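Local structure of purine nucleoside phosphorylase (Anopheles gambiae, 2P4S) at residues G203-Y209 and M329-S333; V211-I217 and F321-T327. The protein catalyses the phosphorolysis of purine nucleosides such as inosine and 2'-deoxyinosine, releasing the free base and a pentose 1-phosphate in purine salvage. All blocks are in the same frame, centred on the assembly; numbering follows the deposited sequence.

Interaction 1 of 2, residues G203-Y209 and M329-S333; sequences GGANPKY and MCTMS. With DIH (7-[[(3R,4R)-3-(hydroxymethyl)-4-oxidanyl-pyrrolidin-1-ium-1-yl]methyl]-3,5-dihydropyrrolo[3,2-d]pyrimidin-4-one), chain F.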
ATOM      1  N   GLY A 203      13.862   7.503  12.206  1.00 12.67           N
ATOM      2  CA  GLY A 203      13.648   6.959  13.550  1.00 13.65           C
ATOM      3  C   GLY A 203      14.427   5.656  13.616  1.00 13.43           C
ATOM      4  O   GLY A 203      14.392   4.861  12.663  1.00 13.27           O
ATOM      5  N   GLY A 204      15.145   5.443  14.722  1.00 14.15           N
ATOM      6  CA  GLY A 204      15.877   4.170  14.922  1.00 14.18           C
ATOM      7  C   GLY A 204      14.896   3.103  15.406  1.00 15.47           C
ATOM      8  O   GLY A 204      14.391   3.197  16.539  1.00 14.72           O
ATOM      9  N   ALA A 205      14.576   2.135  14.539  1.00 14.70           N
ATOM     10  CA  ALA A 205      13.716   1.000  14.933  1.00 17.31           C
ATOM     11  C   ALA A 205      14.577  -0.098  15.559  1.00 17.97           C
ATOM     12  O   ALA A 205      14.111  -0.876  16.365  1.00 20.56           O
ATOM     13  CB  ALA A 205      12.902   0.450  13.725  1.00 15.72           C
ATOM     14  N   ASN A 206      15.838  -0.152  15.165  1.00 18.68           N
ATOM     15  CA  ASN A 206      16.808  -1.057  15.767  1.00 18.60           C
ATOM     16  C   ASN A 206      17.190  -0.535  17.187  1.00 18.51           C
ATOM     17  O   ASN A 206      17.743   0.547  17.334  1.00 17.65           O
ATOM     18  CB  ASN A 206      18.015  -1.194  14.836  1.00 17.13           C
ATOM     19  CG  ASN A 206      18.995  -2.252  15.301  1.00 19.03           C
ATOM     20  OD1 ASN A 206      19.308  -2.358  16.487  1.00 19.56           O
ATOM     21  ND2 ASN A 206      19.494  -3.023  14.369  1.00 15.72           N
ATOM     22  N   PRO A 207      16.842  -1.286  18.255  1.00 19.99           N
ATOM     23  CA  PRO A 207      17.112  -0.706  19.603  1.00 20.41           C
ATOM     24  C   PRO A 207      18.595  -0.561  20.031  1.00 21.63           C
ATOM     25  O   PRO A 207      18.852  -0.010  21.099  1.00 21.17           O
ATOM     26  CB  PRO A 207      16.349  -1.635  20.564  1.00 21.12           C
ATOM     27  CG  PRO A 207      16.170  -2.927  19.834  1.00 21.26           C
ATOM     28  CD  PRO A 207      16.150  -2.592  18.322  1.00 19.76           C
ATOM     29  N   LYS A 208      19.544  -1.012  19.204  1.00 21.40           N
ATOM     30  CA  LYS A 208      20.969  -0.839  19.512  1.00 21.80           C
ATOM     31  C   LYS A 208      21.498   0.453  18.957  1.00 21.15           C
ATOM     32  O   LYS A 208      22.557   0.909  19.395  1.00 21.60           O
ATOM     33  CB  LYS A 208      21.789  -2.070  19.094  1.00 21.84           C
ATOM     34  CG  LYS A 208      21.228  -3.256  19.915  1.00 28.39           C
ATOM     35  CD  LYS A 208      22.188  -4.388  20.179  1.00 39.78           C
ATOM     36  CE  LYS A 208      22.075  -5.549  19.169  1.00 41.67           C
ATOM     37  NZ  LYS A 208      22.843  -6.744  19.698  1.00 43.77           N
ATOM     38  N   TYR A 209      20.732   1.063  18.042  1.00 19.21           N
ATOM     39  CA  TYR A 209      21.064   2.404  17.526  1.00 18.98           C
ATOM     40  C   TYR A 209      20.917   3.472  18.621  1.00 18.92           C
ATOM     41  O   TYR A 209      20.207   3.280  19.599  1.00 19.54           O
ATOM     42  CB  TYR A 209      20.202   2.762  16.318  1.00 16.67           C
ATOM     43  CG  TYR A 209      20.440   1.937  15.087  1.00 17.25           C
ATOM     44  CD1 TYR A 209      21.263   0.784  15.105  1.00 16.72           C
ATOM     45  CD2 TYR A 209      19.815   2.292  13.869  1.00 15.89           C
ATOM     46  CE1 TYR A 209      21.455   0.019  13.942  1.00 15.14           C
ATOM     47  CE2 TYR A 209      20.015   1.570  12.735  1.00 13.58           C
ATOM     48  CZ  TYR A 209      20.822   0.431  12.764  1.00 14.34           C
ATOM     49  OH  TYR A 209      20.971  -0.272  11.608  1.00 14.55           O
ATOM     50  N   MET A 329      14.694   7.795  18.608  1.00 17.84           N
ATOM     51  CA  MET A 329      14.438   6.379  18.707  1.00 19.08           C
ATOM     52  C   MET A 329      12.953   6.193  18.468  1.00 19.47           C
ATOM     53  O   MET A 329      12.151   7.021  18.898  1.00 20.02           O
ATOM     54  CB  MET A 329      14.881   5.830  20.100  1.00 18.89           C
ATOM     55  CG  MET A 329      16.419   5.837  20.337  1.00 17.96           C
ATOM     56  SD  MET A 329      17.378   5.231  18.902  1.00 19.24           S
ATOM     57  CE  MET A 329      17.031   3.469  18.949  1.00 12.00           C
ATOM     58  N   CYS A 330      12.588   5.149  17.731  1.00 20.59           N
ATOM     59  CA  CYS A 330      11.175   4.804  17.568  1.00 21.36           C
ATOM     60  C   CYS A 330      10.632   4.364  18.939  1.00 22.78           C
ATOM     61  O   CYS A 330      11.357   3.733  19.727  1.00 22.82           O
ATOM     62  CB  CYS A 330      11.026   3.656  16.583  1.00 20.38           C
ATOM     63  SG  CYS A 330      11.408   4.117  14.921  1.00 18.99           S
ATOM     64  N   THR A 331       9.364   4.676  19.204  1.00 23.58           N
ATOM     65  CA  THR A 331       8.706   4.224  20.422  1.00 24.25           C
ATOM     66  C   THR A 331       8.476   2.709  20.431  1.00 25.48           C
ATOM     67  O   THR A 331       7.765   2.155  19.583  1.00 24.16           O
ATOM     68  CB  THR A 331       7.363   4.952  20.673  1.00 24.48           C
ATOM     69  OG1 THR A 331       7.541   6.367  20.477  1.00 24.09           O
ATOM     70  CG2 THR A 331       6.869   4.690  22.141  1.00 24.27           C
ATOM     71  N   MET A 332       9.033   2.047  21.435  1.00 26.62           N
ATOM     72  CA  MET A 332       8.996   0.590  21.417  1.00 29.82           C
ATOM     73  C   MET A 332       8.165  -0.097  22.523  1.00 27.57           C
ATOM     74  O   MET A 332       8.103  -1.314  22.612  1.00 27.44           O
ATOM     75  CB  MET A 332      10.432   0.088  21.328  1.00 30.35           C
ATOM     76  CG  MET A 332      10.953   0.308  19.891  1.00 32.79           C
ATOM     77  SD  MET A 332      12.654   0.129  20.082  1.00 38.17           S
ATOM     78  CE  MET A 332      13.472   1.248  18.885  1.00 32.35           C
ATOM     79  N   SER A 333       7.451   0.713  23.289  1.00 26.10           N
ATOM     80  CA  SER A 333       6.741   0.248  24.440  1.00 25.38           C
ATOM     81  C   SER A 333       5.568   1.186  24.741  1.00 24.55           C
ATOM     82  O   SER A 333       5.679   2.387  24.511  1.00 24.45           O
ATOM     83  CB  SER A 333       7.729   0.207  25.612  1.00 25.08           C
ATOM     84  OG  SER A 333       7.084   0.484  26.823  1.00 27.56           O
TER
HETATM   85  O5' DIH F 401      10.098  15.268  11.553  1.00 18.22           O
HETATM   86  C5' DIH F 401       9.316  14.736  10.466  1.00 18.39           C
HETATM   87  C4' DIH F 401      10.225  14.693   9.262  1.00 18.57           C
HETATM   88  C6' DIH F 401      11.531  13.924   9.566  1.00 16.89           C
HETATM   89  C3' DIH F 401       9.540  13.976   8.119  1.00 16.77           C
HETATM   90  O3' DIH F 401       9.968  14.579   6.896  1.00 15.14           O
HETATM   91  C2' DIH F 401      10.120  12.575   8.173  1.00 14.53           C
HETATM   92  N1' DIH F 401      11.546  12.834   8.549  1.00 16.27           N
HETATM   93  C10 DIH F 401      12.230  11.573   8.874  1.00 13.21           C
HETATM   94  C9  DIH F 401      11.992  10.949  10.232  1.00 13.77           C
HETATM   95  C8  DIH F 401      12.739  11.229  11.407  1.00 13.76           C
HETATM   96  N7  DIH F 401      12.257  10.455  12.418  1.00 14.43           N
HETATM   97  C5  DIH F 401      11.235   9.687  11.957  1.00 12.86           C
HETATM   98  C6  DIH F 401      10.374   8.627  12.554  1.00 14.19           C
HETATM   99  O6  DIH F 401      10.477   8.277  13.802  1.00 15.95           O
HETATM  100  N1  DIH F 401       9.476   8.069  11.716  1.00 13.84           N
HETATM  101  C2  DIH F 401       9.335   8.424  10.403  1.00 14.24           C
HETATM  102  N3  DIH F 401      10.115   9.349   9.822  1.00 13.24           N
HETATM  103  C4  DIH F 401      11.066   9.977  10.593  1.00 13.35           C
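A single backbone hydrogen bond joins G204 to C330: the N-H of C330 reaches G204 O at 2.9 Å, nearly straight at the hydrogen (167°), with the donor lying above the carbonyl plane. The same G204 pairs with M329 in a parallel bridge, CA to CA 4.6 Å, and G204 is also backbone-bonded to N328.

Two methionine methyls are set against carbonyl oxygens. M329, folded back on itself by turns about chi2 and chi3 (-44° and -72°), brings CE to 3.2 Å from Y209 O, and N206 O is also close. M332, in the loop that follows strand 319-329, puts its CE 3.2 Å from G204 O, with A205 O next to it; its SD lies against P207 CB.

These contacts mark where two parallel strands of the phosphorylase sheet end beside the purine pocket. G203 belongs to that pocket, its N lying 3.4 Å from N7 of the bound DIH, and it brings only backbone to the space between DIH and C330 SG.

C330 SG packs on the backbone of the opposite strand, 3.6 Å from G203 C, and touches A205 CB; I302 and V291 lie around the cysteine. Beyond the strand, N206 OD1 accepts from K208 N in an Asx turn, within a type I turn from N206 to Y209, while N206 ND2 bonds D300.

Interaction 2 of 2, residues V211-I217 and F321-T327; sequences VGDIMLI and FAFSLIT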
ATOM      1  N   VAL A 211      20.563   7.957  19.133  1.00 20.44           N
ATOM      2  CA  VAL A 211      20.287   9.238  18.494  1.00 20.31           C
ATOM      3  C   VAL A 211      21.616   9.865  18.105  1.00 20.40           C
ATOM      4  O   VAL A 211      22.551   9.916  18.929  1.00 20.78           O
ATOM      5  CB  VAL A 211      19.517  10.204  19.468  1.00 20.71           C
ATOM      6  CG1 VAL A 211      19.514  11.649  18.928  1.00 18.28           C
ATOM      7  CG2 VAL A 211      18.077   9.680  19.729  1.00 20.02           C
ATOM      8  N   GLY A 212      21.711  10.361  16.871  1.00 19.76           N
ATOM      9  CA  GLY A 212      22.967  10.940  16.419  1.00 17.98           C
ATOM     10  C   GLY A 212      23.824   9.963  15.614  1.00 17.36           C
ATOM     11  O   GLY A 212      24.786  10.378  14.983  1.00 16.50           O
ATOM     12  N   ASP A 213      23.492   8.672  15.622  1.00 17.13           N
ATOM     13  CA  ASP A 213      24.188   7.706  14.762  1.00 16.98           C
ATOM     14  C   ASP A 213      23.848   8.008  13.330  1.00 17.80           C
ATOM     15  O   ASP A 213      22.754   8.542  13.020  1.00 17.51           O
ATOM     16  CB  ASP A 213      23.707   6.256  15.057  1.00 17.09           C
ATOM     17  CG  ASP A 213      24.230   5.691  16.404  1.00 18.06           C
ATOM     18  OD1 ASP A 213      25.014   6.366  17.123  1.00 20.69           O
ATOM     19  OD2 ASP A 213      23.829   4.562  16.767  1.00 20.50           O
ATOM     20  N   ILE A 214      24.766   7.623  12.436  1.00 18.68           N
ATOM     21  CA  ILE A 214      24.516   7.594  11.013  1.00 18.03           C
ATOM     22  C   ILE A 214      24.397   6.130  10.608  1.00 17.68           C
ATOM     23  O   ILE A 214      25.330   5.339  10.818  1.00 17.89           O
ATOM     24  CB  ILE A 214      25.669   8.272  10.280  1.00 18.88           C
ATOM     25  CG1 ILE A 214      25.695   9.770  10.635  1.00 21.38           C
ATOM     26  CG2 ILE A 214      25.649   7.998   8.764  1.00 17.28           C
ATOM     27  CD1 ILE A 214      26.989  10.452  10.189  1.00 24.27           C
ATOM     28  N   MET A 215      23.251   5.768  10.060  1.00 16.21           N
ATOM     29  CA  MET A 215      23.083   4.474   9.446  1.00 16.02           C
ATOM     30  C   MET A 215      23.278   4.548   7.946  1.00 16.15           C
ATOM     31  O   MET A 215      22.431   5.107   7.255  1.00 16.45           O
ATOM     32  CB  MET A 215      21.693   3.907   9.727  1.00 15.90           C
ATOM     33  CG  MET A 215      21.585   2.414   9.354  1.00 14.84           C
ATOM     34  SD  MET A 215      19.908   1.893   9.107  1.00 16.91           S
ATOM     35  CE  MET A 215      19.484   2.686   7.528  1.00 12.07           C
ATOM     36  N   LEU A 216      24.358   3.938   7.436  1.00 15.94           N
ATOM     37  CA  LEU A 216      24.447   3.633   5.999  1.00 15.57           C
ATOM     38  C   LEU A 216      23.257   2.786   5.595  1.00 15.50           C
ATOM     39  O   LEU A 216      22.905   1.816   6.251  1.00 16.09           O
ATOM     40  CB  LEU A 216      25.716   2.869   5.614  1.00 14.63           C
ATOM     41  CG  LEU A 216      27.012   3.487   6.163  1.00 15.20           C
ATOM     42  CD1 LEU A 216      28.209   2.609   5.892  1.00 13.92           C
ATOM     43  CD2 LEU A 216      27.211   4.963   5.692  1.00 12.21           C
ATOM     44  N   ILE A 217      22.661   3.149   4.475  1.00 15.30           N
ATOM     45  CA  ILE A 217      21.588   2.359   3.937  1.00 14.39           C
ATOM     46  C   ILE A 217      22.226   1.296   3.071  1.00 15.47           C
ATOM     47  O   ILE A 217      22.924   1.587   2.091  1.00 16.77           O
ATOM     48  CB  ILE A 217      20.524   3.229   3.213  1.00 13.69           C
ATOM     49  CG1 ILE A 217      20.050   4.351   4.159  1.00 10.58           C
ATOM     50  CG2 ILE A 217      19.366   2.321   2.680  1.00 13.67           C
ATOM     51  CD1 ILE A 217      18.987   5.341   3.554  1.00 12.84           C
ATOM     52  N   PHE A 321      24.645   6.240  -3.118  1.00 15.33           N
ATOM     53  CA  PHE A 321      25.116   6.124  -1.763  1.00 15.72           C
ATOM     54  C   PHE A 321      24.047   6.858  -0.939  1.00 15.64           C
ATOM     55  O   PHE A 321      23.537   7.902  -1.361  1.00 15.36           O
ATOM     56  CB  PHE A 321      26.495   6.803  -1.583  1.00 15.10           C
ATOM     57  CG  PHE A 321      26.953   6.840  -0.155  1.00 14.93           C
ATOM     58  CD1 PHE A 321      26.976   8.046   0.557  1.00 16.14           C
ATOM     59  CD2 PHE A 321      27.302   5.643   0.520  1.00 16.03           C
ATOM     60  CE1 PHE A 321      27.337   8.085   1.902  1.00 16.58           C
ATOM     61  CE2 PHE A 321      27.685   5.655   1.882  1.00 13.43           C
ATOM     62  CZ  PHE A 321      27.721   6.875   2.576  1.00 17.46           C
ATOM     63  N   ALA A 322      23.669   6.300   0.200  1.00 15.38           N
ATOM     64  CA  ALA A 322      22.674   6.944   1.051  1.00 15.81           C
ATOM     65  C   ALA A 322      22.866   6.618   2.524  1.00 15.68           C
ATOM     66  O   ALA A 322      23.325   5.532   2.860  1.00 15.39           O
ATOM     67  CB  ALA A 322      21.253   6.535   0.604  1.00 15.47           C
ATOM     68  N   PHE A 323      22.516   7.565   3.393  1.00 16.48           N
ATOM     69  CA  PHE A 323      22.476   7.328   4.834  1.00 16.93           C
ATOM     70  C   PHE A 323      21.337   8.045   5.531  1.00 16.86           C
ATOM     71  O   PHE A 323      20.849   9.057   5.044  1.00 16.93           O
ATOM     72  CB  PHE A 323      23.797   7.676   5.522  1.00 16.26           C
ATOM     73  CG  PHE A 323      24.208   9.111   5.399  1.00 18.02           C
ATOM     74  CD1 PHE A 323      23.799  10.048   6.343  1.00 19.64           C
ATOM     75  CD2 PHE A 323      25.056   9.520   4.378  1.00 19.28           C
ATOM     76  CE1 PHE A 323      24.205  11.346   6.270  1.00 20.96           C
ATOM     77  CE2 PHE A 323      25.464  10.842   4.300  1.00 20.39           C
ATOM     78  CZ  PHE A 323      25.046  11.750   5.260  1.00 18.89           C
ATOM     79  N   SER A 324      20.968   7.499   6.696  1.00 16.82           N
ATOM     80  CA  SER A 324      20.026   8.094   7.629  1.00 16.47           C
ATOM     81  C   SER A 324      20.797   8.613   8.858  1.00 17.66           C
ATOM     82  O   SER A 324      21.582   7.862   9.479  1.00 16.67           O
ATOM     83  CB  SER A 324      19.037   7.030   8.124  1.00 16.03           C
ATOM     84  OG  SER A 324      18.203   6.492   7.115  1.00 14.08           O
ATOM     85  N   LEU A 325      20.552   9.874   9.229  1.00 17.20           N
ATOM     86  CA  LEU A 325      20.862  10.332  10.574  1.00 17.46           C
ATOM     87  C   LEU A 325      19.689   9.893  11.479  1.00 17.54           C
ATOM     88  O   LEU A 325      18.530  10.253  11.215  1.00 15.35           O
ATOM     89  CB  LEU A 325      21.013  11.861  10.603  1.00 17.57           C
ATOM     90  CG  LEU A 325      21.392  12.512  11.937  1.00 19.33           C
ATOM     91  CD1 LEU A 325      22.801  12.090  12.444  1.00 15.28           C
ATOM     92  CD2 LEU A 325      21.328  14.024  11.751  1.00 18.92           C
ATOM     93  N   ILE A 326      20.007   9.124  12.539  1.00 17.03           N
ATOM     94  CA  ILE A 326      19.024   8.647  13.488  1.00 16.70           C
ATOM     95  C   ILE A 326      18.719   9.807  14.425  1.00 17.30           C
ATOM     96  O   ILE A 326      19.559  10.219  15.192  1.00 17.78           O
ATOM     97  CB  ILE A 326      19.573   7.415  14.289  1.00 16.18           C
ATOM     98  CG1 ILE A 326      19.970   6.278  13.336  1.00 16.63           C
ATOM     99  CG2 ILE A 326      18.600   6.980  15.388  1.00 13.91           C
ATOM    100  CD1 ILE A 326      18.801   5.722  12.416  1.00 14.58           C
ATOM    101  N   THR A 327      17.503  10.358  14.360  1.00 18.50           N
ATOM    102  CA  THR A 327      17.230  11.658  14.994  1.00 16.57           C
ATOM    103  C   THR A 327      16.411  11.449  16.248  1.00 16.89           C
ATOM    104  O   THR A 327      16.177  12.366  17.012  1.00 17.06           O
ATOM    105  CB  THR A 327      16.498  12.614  14.023  1.00 17.59           C
ATOM    106  OG1 THR A 327      15.407  11.916  13.391  1.00 15.64           O
ATOM    107  CG2 THR A 327      17.458  13.089  12.948  1.00 14.95           C
TER
HETATM  108  O   HOH W   1      24.501   3.577   0.793  1.00 12.57           O
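Five backbone hydrogen bonds tie 211-217 to 321-327. G212 N gives the straightest, to I326 O (2.7 Å, 178° at the hydrogen), and I326 N answers with a bond to D213 O, so I326 is gripped at both its N and its O. M215 and S324 repeat the reciprocal pattern: M215 N donates to S324 O at 2.7 Å, and S324 N returns to M215 O. I217 N closes the series on A322 O, after which a water bridges the strands, donating to I217 O and accepting from A322 N. D213 OD2 accepts from R210 N and also forms a salt bridge with R273 NE. M215 with S324 is thus an antiparallel hydrogen-bonded pair, flanked by the non-hydrogen-bonded pairs I214-L325 and L216-F323, where CA-H groups lie close to carbonyls, as with I214 CA and S324 O at 3.3 Å.

Side chains alternate between the two faces. On the face of I214, L216, F323 and L325, I214 CG2 comes obliquely to the F323 ring, 3.7 Å from CD1. A chi1 of 61° puts F323 CG between its backbone N and carbonyl carbon, where the ring meets I214 CG2. L216 CD2 meets F321 CZ at 3.7 Å, also at a slant. On the face of M215 and S324, M215 CE approaches S324 OG, which is hydrogen-bonded to N200; I217 CD1 also reaches this hydroxyl and lies 3.9 Å from A322 CB.

The two strands are neighbours in the mixed sheet: 214-221 is flanked by 272-279, and 319-329 by 195-204. Helix 253-265 packs on L216 and F321, F359 of helix 353-370 meets the F323 ring edge-to-face, and T327 touches the bound inhibitor near the end of its strand.

In the fold
Interactions 1 and 2 lie about 13 Å apart, centre to centre, on the same side of the chain's centre. Along the chain the order is 203-209, 211-217, 321-327, 329-333, so interaction 2 falls within the span bridged by interaction 1. Strand 319-329 serves both: it runs parallel to 195-204 and antiparallel to 214-221, which follows 195-204 in sequence. The contacts also touch directly, Y209 OH lying 3.5 Å from M215 SD and Y209 CD2 3.9 Å from I326 CD1. Both reach the nucleoside site, through G203 in interaction 1 and T327 in interaction 2, so the pocket is built partly on the ends of strands 195-204 and 319-329.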